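Local coordinates for LIM domain only protein 7 (Homo sapiens, PDB 2EAQ) that probably binds short C-terminal peptide segments of partner proteins through its PDZ domain, at residues Y62-S65 and K66-E69. Numbering follows the deposited sequence.
Sequences YNDS and KEWE
The Asp64 carboxylate takes the N-H of Glu67 and so caps the first turn of helix 65-78 of the PDZ domain, the long helix that in PDZ folds generally flanks the peptide groove together with the strand beside it. At this N-cap the carboxylate turns back on the chain: with CG anti to the backbone N (chi1 -158°), OD1 of Asp64 accepts from Glu67 N at 2.9 Å. The N-H points almost straight at OD1 (166°) but reaches it from well above the carboxylate plane, 64° out of it. A negative group here probably also interacts favourably with the helix dipole.

Two main-chain bonds begin the helical pattern. Trp68 N donates to Asp64 O over a long 3.3 Å, and Glu69 N to Ser65 O over 3.0 Å. Asp64 therefore meets the helix twice, through its carbonyl and its carboxylate, on successive amides. Without the carboxylate, as with an alanine here, Glu67 N would probably lose its side-chain acceptor and the first turn would be less firmly capped.

The two acids are close neighbours: the side chains of Asp64 and Glu67 cross at about a right angle. They sit so close in the model that their exact spacing is doubtful; if both are charged, they would be expected to repel.

Trp68 leaves the helix on another side, where its indole is buried against Ile23, Ile52 and Ile55 and packs edge-to-face with Phe60, tying the helix start to the strands. On the outer surface Glu69, extended beyond CG, lays its CG 3.3 Å from Ser65 O, and a water links the two residues, lying 2.6 Å from Ser65 OG and donating to Glu69 OE2 at 2.5 Å.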
loop_
_atom_site.group_PDB
_atom_site.type_symbol
_atom_site.label_atom_id
_atom_site.label_comp_id
_atom_site.label_asym_id
_atom_site.label_seq_id
_atom_site.Cartn_x
_atom_site.Cartn_y
_atom_site.Cartn_z
ATOM N N TYR A 62 0.733 -14.649 1.053
ATOM C CA TYR A 62 -0.134 -15.256 0.082
ATOM C C TYR A 62 -1.149 -16.172 0.722
ATOM O O TYR A 62 -2.168 -16.479 0.117
ATOM C CB TYR A 62 0.621 -16.071 -0.949
ATOM C CG TYR A 62 1.322 -17.234 -0.376
ATOM C CD1 TYR A 62 2.580 -17.074 0.213
ATOM C CD2 TYR A 62 0.725 -18.462 -0.334
ATOM C CE1 TYR A 62 3.213 -18.120 0.836
ATOM C CE2 TYR A 62 1.362 -19.553 0.311
ATOM C CZ TYR A 62 2.594 -19.351 0.885
ATOM O OH TYR A 62 3.215 -20.363 1.549
ATOM N N ASN A 63 -0.858 -16.644 1.937
ATOM C CA ASN A 63 -1.770 -17.554 2.682
ATOM C C ASN A 63 -2.936 -16.841 3.346
ATOM O O ASN A 63 -3.871 -17.499 3.825
ATOM C CB ASN A 63 -1.025 -18.275 3.816
ATOM C CG ASN A 63 -0.369 -19.523 3.385
ATOM O OD1 ASN A 63 0.750 -19.836 3.835
ATOM N ND2 ASN A 63 -1.054 -20.286 2.534
ATOM N N ASP A 64 -2.891 -15.520 3.478
ATOM C CA ASP A 64 -4.111 -14.887 4.038
ATOM C C ASP A 64 -4.419 -13.533 3.433
ATOM O O ASP A 64 -4.179 -12.451 4.014
ATOM C CB ASP A 64 -4.110 -14.776 5.562
ATOM C CG ASP A 64 -5.563 -14.639 6.189
ATOM O OD1 ASP A 64 -6.567 -14.289 5.518
ATOM O OD2 ASP A 64 -5.664 -14.882 7.414
ATOM N N SER A 65 -4.990 -13.621 2.244
ATOM C CA SER A 65 -5.417 -12.449 1.542
ATOM C C SER A 65 -6.625 -11.870 2.238
ATOM O O SER A 65 -6.899 -10.705 2.053
ATOM C CB SER A 65 -5.829 -12.774 0.078
ATOM O OG SER A 65 -7.029 -13.564 -0.025
ATOM N N LYS A 66 -7.374 -12.669 2.990
ATOM C CA LYS A 66 -8.561 -12.136 3.647
ATOM C C LYS A 66 -8.116 -11.087 4.673
ATOM O O LYS A 66 -8.642 -9.959 4.705
ATOM C CB LYS A 66 -9.330 -13.262 4.355
ATOM C CG LYS A 66 -10.584 -12.809 5.008
ATOM C CD LYS A 66 -11.398 -12.048 4.044
ATOM C CE LYS A 66 -12.807 -11.901 4.561
ATOM N NZ LYS A 66 -13.299 -13.305 4.842
ATOM N N GLU A 67 -7.188 -11.454 5.545
ATOM C CA GLU A 67 -6.687 -10.472 6.550
ATOM C C GLU A 67 -6.060 -9.284 5.852
ATOM O O GLU A 67 -6.168 -8.163 6.315
ATOM C CB GLU A 67 -5.690 -11.103 7.492
ATOM C CG GLU A 67 -6.457 -12.063 8.422
ATOM C CD GLU A 67 -5.579 -12.940 9.285
ATOM O OE1 GLU A 67 -4.337 -12.788 9.277
ATOM O OE2 GLU A 67 -6.171 -13.835 9.971
ATOM N N TRP A 68 -5.436 -9.500 4.699
ATOM C CA TRP A 68 -4.861 -8.370 3.979
ATOM C C TRP A 68 -5.925 -7.366 3.562
ATOM O O TRP A 68 -5.826 -6.122 3.798
ATOM C CB TRP A 68 -4.143 -8.880 2.746
ATOM C CG TRP A 68 -3.597 -7.677 1.986
ATOM C CD1 TRP A 68 -4.140 -7.050 0.898
ATOM C CD2 TRP A 68 -2.453 -6.948 2.360
ATOM N NE1 TRP A 68 -3.389 -5.952 0.580
ATOM C CE2 TRP A 68 -2.342 -5.860 1.466
ATOM C CE3 TRP A 68 -1.481 -7.108 3.372
ATOM C CZ2 TRP A 68 -1.301 -4.922 1.544
ATOM C CZ3 TRP A 68 -0.447 -6.175 3.436
ATOM C CH2 TRP A 68 -0.362 -5.102 2.538
ATOM N N GLU A 69 -6.980 -7.884 2.951
ATOM C CA GLU A 69 -8.028 -7.048 2.528
ATOM C C GLU A 69 -8.677 -6.335 3.692
ATOM O O GLU A 69 -9.019 -5.140 3.590
ATOM C CB GLU A 69 -9.016 -7.855 1.703
ATOM C CG GLU A 69 -8.315 -8.262 0.351
ATOM C CD GLU A 69 -9.257 -9.003 -0.620
ATOM O OE1 GLU A 69 -9.356 -8.543 -1.773
ATOM O OE2 GLU A 69 -9.880 -10.017 -0.207
HETATM O O HOH W 1 -9.434 -12.472 -0.096
#